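Local coordinates for protein diguanylate cyclase (Marinobacter aquaeolei VT8, PDB 3IGN) that probably condenses two GTP molecules into the second messenger c-di-GMP with release of two diphosphates, the chain here being its GGDEF domain with product bound, at residues A[26-30]-A[141-147]; A[42-48]-A[129-135]; A[111-115]-A[163-167]. All coordinates share one frame. Residues are numbered along the deposited sequence.

Contact 1 of 3, residues A[26-30]-A[141-147]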
loop_
_atom_site.group_PDB
_atom_site.type_symbol
_atom_site.label_atom_id
_atom_site.label_comp_id
_atom_site.label_asym_id
_atom_site.label_seq_id
_atom_site.Cartn_x
_atom_site.Cartn_y
_atom_site.Cartn_z
ATOM N N VAL A 26 4.389 -8.910 -8.281
ATOM C CA VAL A 26 5.252 -7.759 -8.568
ATOM C C VAL A 26 6.332 -8.200 -9.553
ATOM O O VAL A 26 6.634 -7.507 -10.522
ATOM C CB VAL A 26 5.957 -7.237 -7.289
ATOM C CG1 VAL A 26 6.961 -6.148 -7.648
ATOM C CG2 VAL A 26 4.929 -6.680 -6.327
ATOM N N ASP A 27 6.917 -9.361 -9.294
ATOM C CA ASP A 27 7.958 -9.900 -10.158
ATOM C C ASP A 27 7.395 -10.167 -11.556
ATOM O O ASP A 27 8.065 -9.898 -12.561
ATOM C CB ASP A 27 8.529 -11.187 -9.543
ATOM C CG ASP A 27 9.723 -11.735 -10.313
ATOM O OD1 ASP A 27 10.410 -10.959 -11.012
ATOM O OD2 ASP A 27 9.987 -12.949 -10.201
ATOM N N ALA A 28 6.166 -10.671 -11.625
ATOM C CA ALA A 28 5.542 -10.954 -12.918
ATOM C C ALA A 28 5.325 -9.660 -13.695
ATOM O O ALA A 28 5.572 -9.604 -14.908
ATOM C CB ALA A 28 4.218 -11.676 -12.720
ATOM N N GLU A 29 4.868 -8.614 -13.007
ATOM C CA GLU A 29 4.646 -7.338 -13.684
ATOM C C GLU A 29 5.977 -6.728 -14.136
ATOM O O GLU A 29 6.057 -6.116 -15.205
ATOM C CB GLU A 29 3.897 -6.370 -12.772
ATOM C CG GLU A 29 3.429 -5.074 -13.462
ATOM C CD GLU A 29 2.392 -5.305 -14.559
ATOM O OE1 GLU A 29 1.556 -6.223 -14.432
ATOM O OE2 GLU A 29 2.383 -4.547 -15.545
ATOM N N TYR A 30 7.018 -6.903 -13.325
ATOM C CA TYR A 30 8.351 -6.399 -13.654
ATOM C C TYR A 30 8.851 -7.030 -14.956
ATOM O O TYR A 30 9.352 -6.333 -15.840
ATOM C CB TYR A 30 9.342 -6.720 -12.517
ATOM C CG TYR A 30 10.776 -6.378 -12.839
ATOM C CD1 TYR A 30 11.247 -5.068 -12.715
ATOM C CD2 TYR A 30 11.652 -7.348 -13.315
ATOM C CE1 TYR A 30 12.552 -4.732 -13.063
ATOM C CE2 TYR A 30 12.963 -7.024 -13.672
ATOM C CZ TYR A 30 13.401 -5.712 -13.547
ATOM O OH TYR A 30 14.669 -5.369 -13.949
ATOM N N PRO A 141 15.842 -0.177 -12.484
ATOM C CA PRO A 141 15.836 -1.329 -11.564
ATOM C C PRO A 141 16.210 -2.621 -12.286
ATOM O O PRO A 141 15.625 -2.933 -13.318
ATOM C CB PRO A 141 14.396 -1.355 -11.056
ATOM C CG PRO A 141 14.006 0.090 -11.082
ATOM C CD PRO A 141 14.574 0.566 -12.405
ATOM N N GLU A 142 17.156 -3.386 -11.741
ATOM C CA GLU A 142 17.582 -4.624 -12.401
ATOM C C GLU A 142 16.812 -5.890 -12.014
ATOM O O GLU A 142 17.057 -6.973 -12.560
ATOM C CB GLU A 142 19.077 -4.834 -12.178
ATOM C CG GLU A 142 19.884 -3.574 -12.455
ATOM C CD GLU A 142 21.329 -3.859 -12.795
ATOM O OE1 GLU A 142 21.817 -4.963 -12.481
ATOM O OE2 GLU A 142 21.983 -2.967 -13.367
ATOM N N ASN A 143 15.913 -5.758 -11.049
ATOM C CA ASN A 143 15.060 -6.865 -10.628
ATOM C C ASN A 143 13.882 -6.232 -9.882
ATOM O O ASN A 143 13.922 -5.047 -9.540
ATOM C CB ASN A 143 15.821 -7.876 -9.757
ATOM C CG ASN A 143 16.397 -7.259 -8.515
ATOM O OD1 ASN A 143 15.684 -6.655 -7.728
ATOM N ND2 ASN A 143 17.697 -7.422 -8.322
ATOM N N TYR A 144 12.835 -7.005 -9.623
ATOM C CA TYR A 144 11.653 -6.438 -8.986
ATOM C C TYR A 144 11.875 -5.878 -7.597
ATOM O O TYR A 144 11.132 -5.007 -7.154
ATOM C CB TYR A 144 10.514 -7.456 -8.942
ATOM C CG TYR A 144 10.572 -8.434 -7.791
ATOM C CD1 TYR A 144 11.346 -9.592 -7.861
ATOM C CD2 TYR A 144 9.837 -8.202 -6.631
ATOM C CE1 TYR A 144 11.380 -10.499 -6.801
ATOM C CE2 TYR A 144 9.866 -9.093 -5.568
ATOM C CZ TYR A 144 10.638 -10.242 -5.659
ATOM O OH TYR A 144 10.652 -11.130 -4.610
HETATM N N MSE A 145 12.896 -6.365 -6.907
HETATM C CA MSE A 145 13.145 -5.890 -5.559
HETATM C C MSE A 145 13.730 -4.486 -5.553
HETATM O O MSE A 145 13.481 -3.717 -4.632
HETATM C CB MSE A 145 14.038 -6.880 -4.822
HETATM C CG MSE A 145 13.353 -8.219 -4.692
HETATM SE SE MSE A 145 14.300 -9.441 -3.575
HETATM C CE MSE A 145 13.775 -8.695 -1.870
ATOM N N GLN A 146 14.485 -4.142 -6.590
ATOM C CA GLN A 146 15.048 -2.797 -6.680
ATOM C C GLN A 146 13.923 -1.809 -6.997
ATOM O O GLN A 146 14.002 -0.632 -6.657
ATOM C CB GLN A 146 16.157 -2.758 -7.741
ATOM C CG GLN A 146 17.433 -3.456 -7.271
ATOM C CD GLN A 146 18.527 -3.480 -8.323
ATOM O OE1 GLN A 146 18.495 -2.715 -9.291
ATOM N NE2 GLN A 146 19.511 -4.357 -8.134
ATOM N N TRP A 147 12.869 -2.307 -7.642
ATOM C CA TRP A 147 11.699 -1.497 -7.968
ATOM C C TRP A 147 10.962 -1.237 -6.646
ATOM O O TRP A 147 10.557 -0.111 -6.347
ATOM C CB TRP A 147 10.799 -2.270 -8.951
ATOM C CG TRP A 147 9.514 -1.585 -9.331
ATOM C CD1 TRP A 147 9.241 -0.244 -9.281
ATOM C CD2 TRP A 147 8.348 -2.209 -9.881
ATOM N NE1 TRP A 147 7.979 0.005 -9.767
ATOM C CE2 TRP A 147 7.409 -1.182 -10.145
ATOM C CE3 TRP A 147 8.003 -3.538 -10.176
ATOM C CZ2 TRP A 147 6.144 -1.440 -10.695
ATOM C CZ3 TRP A 147 6.732 -3.794 -10.727
ATOM C CH2 TRP A 147 5.827 -2.749 -10.976
HETATM O O HOH W 1 13.156 -9.659 -10.770
#

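Contact 2 of 3, residues A[42-48]-A[129-135]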
loop_
_atom_site.group_PDB
_atom_site.type_symbol
_atom_site.label_atom_id
_atom_site.label_comp_id
_atom_site.label_asym_id
_atom_site.label_seq_id
_atom_site.Cartn_x
_atom_site.Cartn_y
_atom_site.Cartn_z
ATOM N N LEU A 42 4.172 1.084 -8.734
ATOM C CA LEU A 42 4.061 0.340 -7.500
ATOM C C LEU A 42 3.828 1.321 -6.358
ATOM O O LEU A 42 4.418 2.404 -6.328
ATOM C CB LEU A 42 5.361 -0.410 -7.255
ATOM C CG LEU A 42 5.368 -1.475 -6.164
ATOM C CD1 LEU A 42 4.547 -2.665 -6.640
ATOM C CD2 LEU A 42 6.801 -1.896 -5.872
ATOM N N VAL A 43 2.970 0.935 -5.420
ATOM C CA VAL A 43 2.682 1.756 -4.256
ATOM C C VAL A 43 3.037 0.947 -3.015
ATOM O O VAL A 43 2.845 -0.264 -2.978
ATOM C CB VAL A 43 1.186 2.128 -4.171
ATOM C CG1 VAL A 43 0.932 3.005 -2.936
ATOM C CG2 VAL A 43 0.755 2.846 -5.437
HETATM N N MSE A 44 3.596 1.617 -2.017
HETATM C CA MSE A 44 3.942 0.976 -0.755
HETATM C C MSE A 44 3.465 1.989 0.266
HETATM O O MSE A 44 3.855 3.152 0.202
HETATM C CB MSE A 44 5.458 0.799 -0.606
HETATM C CG MSE A 44 6.146 0.148 -1.784
HETATM SE SE MSE A 44 7.062 -1.472 -1.271
HETATM C CE MSE A 44 5.492 -2.510 -0.987
ATOM N N PHE A 45 2.584 1.584 1.172
ATOM C CA PHE A 45 2.114 2.528 2.172
ATOM C C PHE A 45 1.981 1.908 3.551
ATOM O O PHE A 45 1.818 0.694 3.690
ATOM C CB PHE A 45 0.813 3.219 1.714
ATOM C CG PHE A 45 -0.397 2.318 1.616
ATOM C CD1 PHE A 45 -1.328 2.272 2.654
ATOM C CD2 PHE A 45 -0.656 1.590 0.456
ATOM C CE1 PHE A 45 -2.502 1.523 2.540
ATOM C CE2 PHE A 45 -1.825 0.836 0.329
ATOM C CZ PHE A 45 -2.751 0.805 1.372
ATOM N N ASP A 46 2.100 2.767 4.559
ATOM C CA ASP A 46 2.040 2.375 5.964
ATOM C C ASP A 46 1.022 3.221 6.706
ATOM O O ASP A 46 0.739 4.357 6.327
ATOM C CB ASP A 46 3.393 2.616 6.643
ATOM C CG ASP A 46 4.446 1.615 6.244
ATOM O OD1 ASP A 46 4.205 0.834 5.301
ATOM O OD2 ASP A 46 5.526 1.616 6.877
ATOM N N ILE A 47 0.491 2.662 7.785
ATOM C CA ILE A 47 -0.453 3.380 8.622
ATOM C C ILE A 47 0.424 4.255 9.514
ATOM O O ILE A 47 1.376 3.767 10.108
ATOM C CB ILE A 47 -1.254 2.404 9.492
ATOM C CG1 ILE A 47 -2.191 1.578 8.602
ATOM C CG2 ILE A 47 -2.023 3.166 10.562
ATOM C CD1 ILE A 47 -2.498 0.198 9.154
ATOM N N ASP A 48 0.117 5.544 9.592
ATOM C CA ASP A 48 0.901 6.461 10.417
ATOM C C ASP A 48 0.711 6.215 11.909
ATOM O O ASP A 48 -0.378 5.849 12.348
ATOM C CB ASP A 48 0.527 7.916 10.114
ATOM C CG ASP A 48 0.985 8.364 8.744
ATOM O OD1 ASP A 48 2.117 8.017 8.366
ATOM O OD2 ASP A 48 0.224 9.075 8.060
ATOM N N THR A 129 -4.086 8.243 9.753
ATOM C CA THR A 129 -3.699 8.546 8.386
ATOM C C THR A 129 -2.677 7.546 7.881
ATOM O O THR A 129 -2.197 6.693 8.630
ATOM C CB THR A 129 -3.084 9.954 8.269
ATOM O OG1 THR A 129 -1.944 10.055 9.134
ATOM C CG2 THR A 129 -4.105 11.019 8.642
ATOM N N VAL A 130 -2.352 7.657 6.598
ATOM C CA VAL A 130 -1.365 6.780 5.983
ATOM C C VAL A 130 -0.362 7.620 5.214
ATOM O O VAL A 130 -0.667 8.726 4.762
ATOM C CB VAL A 130 -1.998 5.784 4.972
ATOM C CG1 VAL A 130 -2.740 4.665 5.708
ATOM C CG2 VAL A 130 -2.938 6.529 4.048
ATOM N N SER A 131 0.844 7.085 5.085
ATOM C CA SER A 131 1.903 7.732 4.321
ATOM C C SER A 131 2.038 6.803 3.119
ATOM O O SER A 131 1.978 5.592 3.277
ATOM C CB SER A 131 3.212 7.769 5.123
ATOM O OG SER A 131 3.152 8.765 6.139
HETATM N N MSE A 132 2.214 7.357 1.927
HETATM C CA MSE A 132 2.307 6.518 0.734
HETATM C C MSE A 132 3.455 6.879 -0.200
HETATM O O MSE A 132 3.756 8.054 -0.407
HETATM C CB MSE A 132 0.986 6.595 -0.035
HETATM C CG MSE A 132 -0.241 6.478 0.866
HETATM SE SE MSE A 132 -1.910 6.602 -0.098
HETATM C CE MSE A 132 -2.052 8.480 -0.195
ATOM N N GLY A 133 4.081 5.850 -0.764
ATOM C CA GLY A 133 5.179 6.046 -1.692
ATOM C C GLY A 133 4.867 5.404 -3.026
ATOM O O GLY A 133 4.396 4.270 -3.070
ATOM N N ILE A 134 5.136 6.127 -4.108
ATOM C CA ILE A 134 4.866 5.649 -5.465
ATOM C C ILE A 134 6.151 5.584 -6.279
ATOM O O ILE A 134 6.987 6.477 -6.208
ATOM C CB ILE A 134 3.907 6.610 -6.217
ATOM C CG1 ILE A 134 2.525 6.620 -5.569
ATOM C CG2 ILE A 134 3.803 6.212 -7.699
ATOM C CD1 ILE A 134 1.670 7.783 -6.056
ATOM N N ALA A 135 6.311 4.514 -7.049
ATOM C CA ALA A 135 7.466 4.387 -7.909
ATOM C C ALA A 135 7.032 3.793 -9.238
ATOM O O ALA A 135 6.618 2.629 -9.309
ATOM C CB ALA A 135 8.543 3.504 -7.266
HETATM O O HOH W 2 -2.386 8.044 12.458
#

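Contact 3 of 3, residues A[111-115]-A[163-167]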
loop_
_atom_site.group_PDB
_atom_site.type_symbol
_atom_site.label_atom_id
_atom_site.label_comp_id
_atom_site.label_asym_id
_atom_site.label_seq_id
_atom_site.Cartn_x
_atom_site.Cartn_y
_atom_site.Cartn_z
ATOM N N ARG A 111 -5.813 7.988 0.419
ATOM C CA ARG A 111 -5.347 8.800 1.545
ATOM C C ARG A 111 -6.502 9.576 2.154
ATOM O O ARG A 111 -6.690 9.578 3.367
ATOM C CB ARG A 111 -4.285 9.812 1.105
ATOM C CG ARG A 111 -3.578 10.521 2.269
ATOM C CD ARG A 111 -2.910 11.813 1.814
ATOM N NE ARG A 111 -3.897 12.747 1.282
ATOM C CZ ARG A 111 -4.814 13.364 2.020
ATOM N NH1 ARG A 111 -4.864 13.160 3.329
ATOM N NH2 ARG A 111 -5.705 14.160 1.445
ATOM N N GLU A 112 -7.270 10.244 1.301
ATOM C CA GLU A 112 -8.395 11.046 1.764
ATOM C C GLU A 112 -9.475 10.194 2.416
ATOM O O GLU A 112 -10.047 10.582 3.435
ATOM C CB GLU A 112 -8.989 11.837 0.598
ATOM C CG GLU A 112 -9.789 13.056 1.031
ATOM C CD GLU A 112 -10.246 13.900 -0.148
ATOM O OE1 GLU A 112 -9.492 13.987 -1.141
ATOM O OE2 GLU A 112 -11.349 14.485 -0.075
ATOM N N ALA A 113 -9.755 9.032 1.834
ATOM C CA ALA A 113 -10.775 8.149 2.384
ATOM C C ALA A 113 -10.373 7.696 3.782
ATOM O O ALA A 113 -11.217 7.535 4.663
ATOM C CB ALA A 113 -10.973 6.944 1.475
ATOM N N ILE A 114 -9.076 7.496 3.984
ATOM C CA ILE A 114 -8.578 7.071 5.283
ATOM C C ILE A 114 -8.607 8.248 6.258
ATOM O O ILE A 114 -8.991 8.098 7.416
ATOM C CB ILE A 114 -7.138 6.523 5.175
ATOM C CG1 ILE A 114 -7.147 5.251 4.317
ATOM C CG2 ILE A 114 -6.555 6.295 6.568
ATOM C CD1 ILE A 114 -6.354 4.087 4.874
ATOM N N GLU A 115 -8.213 9.420 5.772
ATOM C CA GLU A 115 -8.185 10.626 6.595
ATOM C C GLU A 115 -9.584 10.974 7.115
ATOM O O GLU A 115 -9.735 11.414 8.256
ATOM C CB GLU A 115 -7.620 11.794 5.780
ATOM C CG GLU A 115 -7.338 13.063 6.576
ATOM C CD GLU A 115 -6.815 14.188 5.695
ATOM O OE1 GLU A 115 -7.396 14.409 4.613
ATOM O OE2 GLU A 115 -5.833 14.857 6.080
ATOM N N ARG A 163 4.128 13.097 6.872
ATOM C CA ARG A 163 3.107 12.051 6.952
ATOM C C ARG A 163 1.780 12.485 6.331
ATOM O O ARG A 163 1.649 13.615 5.866
ATOM C CB ARG A 163 2.901 11.619 8.406
ATOM C CG ARG A 163 4.047 10.772 8.948
ATOM C CD ARG A 163 3.883 10.478 10.428
ATOM N NE ARG A 163 4.640 9.295 10.834
ATOM C CZ ARG A 163 5.793 9.316 11.495
ATOM N NH1 ARG A 163 6.350 10.469 11.846
ATOM N NH2 ARG A 163 6.393 8.172 11.801
ATOM N N ASN A 164 0.797 11.586 6.327
ATOM C CA ASN A 164 -0.516 11.862 5.732
ATOM C C ASN A 164 -0.323 12.510 4.371
ATOM O O ASN A 164 -0.916 13.546 4.053
ATOM C CB ASN A 164 -1.354 12.770 6.641
ATOM C CG ASN A 164 -2.767 12.959 6.125
ATOM O OD1 ASN A 164 -3.311 12.087 5.442
ATOM N ND2 ASN A 164 -3.377 14.094 6.463
ATOM N N LYS A 165 0.504 11.866 3.556
ATOM C CA LYS A 165 0.832 12.388 2.241
ATOM C C LYS A 165 1.312 11.305 1.293
ATOM O O LYS A 165 1.651 10.197 1.709
ATOM C CB LYS A 165 1.937 13.428 2.376
ATOM C CG LYS A 165 3.087 12.925 3.260
ATOM C CD LYS A 165 4.348 13.750 3.100
ATOM C CE LYS A 165 4.042 15.219 3.011
ATOM N NZ LYS A 165 4.988 15.857 2.060
ATOM N N VAL A 166 1.354 11.663 0.014
ATOM C CA VAL A 166 1.799 10.767 -1.044
ATOM C C VAL A 166 3.059 11.354 -1.655
ATOM O O VAL A 166 3.084 12.533 -2.012
ATOM C CB VAL A 166 0.774 10.677 -2.191
ATOM C CG1 VAL A 166 1.182 9.582 -3.172
ATOM C CG2 VAL A 166 -0.596 10.454 -1.656
ATOM N N VAL A 167 4.099 10.536 -1.794
ATOM C CA VAL A 167 5.334 11.007 -2.402
ATOM C C VAL A 167 5.667 10.135 -3.598
ATOM O O VAL A 167 5.590 8.914 -3.517
ATOM C CB VAL A 167 6.527 10.960 -1.416
ATOM C CG1 VAL A 167 7.844 11.125 -2.189
ATOM C CG2 VAL A 167 6.396 12.079 -0.390
HETATM O O HOH W 3 -4.572 9.663 5.429
#

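Contact 1 of 3, residues A[26-30]-A[141-147]
Y30 gives up the most surface to the other segment (105 Å²). Its t chi1 (173°) carries the ring off helix 19-36 into the turn that precedes helix 144-160, where OH donates a 2.7 Å hydrogen bond to O of P141. The backbone of N143 and Y144 lies over one face of the Y30 ring, W147 CE3 and P141 O sit near its plane, and CB of Y30 packs 3.8 Å from CB of Y144. W147 is also t (177°), which brings the edge of its six-membered ring against helix 19-36, near CG of E29: CE3 of W147 is 3.8 Å from CG1 of V26, and CZ3 is 3.7 Å from O of V26. NE1 of W147 hydrogen-bonds to O of A135 in strand 130-136. Both segments belong to helices of the GGDEF domain that meet over the L42 side of its central sheet, since V26 and W147 alike touch L42. N143 is the N-cap of helix 144-160; its p rotamer (59°) places OD1 3.0 Å from N of Q146 and, in a weaker bond, 2.9 Å from N of M145. Q146 answers with OE1, 2.9 Å from N of E142. Y144, with chi1 at 83° (p), stands beside helix 19-36 so that CB of D27 rests on its face in a CH-pi contact, 4.0 Å from the centroid and 24° off the normal, while its hydroxyl bonds to E23. CG1 of V26 approaches CD2 of Y144 to 3.7 Å. A water donates to D27 OD1 at 3.0 Å and accepts from N of Y144 at 2.9 Å.

Contact 2 of 3, residues A[42-48]-A[129-135]
A single carboxylate just past the end of strand 40-47 holds two hydroxyls of the neighbouring strand's start: S131 OG donates to D48 OD1 and T129 OG1 to D48 OD2, each at 2.6 Å. D48 N adds a 2.8 Å bond to T129 O, so the ladder continues beyond the last bridge, I47 with V130. The rest is regular antiparallel pairing at 164°. L42-A135, M44-G133 and D46-S131 are hydrogen-bonded pairs with N-O distances of 2.9 to 3.1 Å; V43-I134, F45-M132 and I47-V130 are non-hydrogen-bonded pairs. At F45-M132 the CA atoms are 4.2 Å apart, CB of F45 lies 3.5 Å from CG of M132, and SE of M132, modelled as selenomethionine, makes an oblique Met-aromatic contact, 5.3 Å from the F45 ring centroid. Both are inner strands of the GGDEF sheet. Helices 59-74 and 100-115 cover the V43, F45 and I47 face; helix 144-160 covers the L42, M44 and D46 face, with K159 salt-bridged to D46, while strands 90-96 and 166-168 flank the pair.

Contact 3 of 3, residues A[111-115]-A[163-167]
This is a small polar surface contact, burying 195 Å² in all, that ties the C-terminal end of helix 100-115 to the turn leading into strand 166-168, an outermost strand of the GGDEF domain's mixed sheet. N164 is the bridge. With phi/psi of 46°/51° its backbone takes the left-handed conformation, and chi1 in t extends the carboxamide toward the helix. Both ends of that carboxamide are used: R111 NH1 donates to N164 OD1 at 2.8 Å (145° at the hydrogen), and N164 ND2 donates to E115 OE2 at 2.6 Å (162°). R111 and E115 lie one helical turn apart and are themselves joined by a salt bridge, NH1 of R111 to OE1 of E115 at 3.1 Å, so three side chains close a ring of polar links. The other terminal nitrogen of R111, NH2, pairs with E108, while the backbone N of N164 is held by D48. Apolar packing is slight: CD of R111 lies 3.8 Å from CA of K165 and 4.4 Å from CG2 of V166. The side chain of R109, which binds c-di-GMP on the same helix, is about 7 Å from that of R111, but none of the bonding residues here belongs to the product pocket. One water completes the bridge, donating to R111 O at 3.0 Å and to N164 OD1 at 2.7 Å.

Overall arrangement
Along the chain the segments come in the order 26-30, 42-48, 111-115, 129-135, 141-147, 163-167: contact 1 encloses contact 2, and contact 3 crosses both. Contact 2 lies about 5 Å from the chain's centre; contacts 1 and 3 are on opposite sides of that centre, 25 Å apart between centres and about 11 Å between nearest atoms. Contact 2 touches both: its centre is 18 Å from that of contact 1, which meets it at L42 and A135, and 8 Å from that of contact 3, where strands 130-136 and 166-168 are sheet neighbours. Contact 1's helices meet over the L42 face, contact 3's helix lies on the other (R111 on M132), with contact 2's strands between.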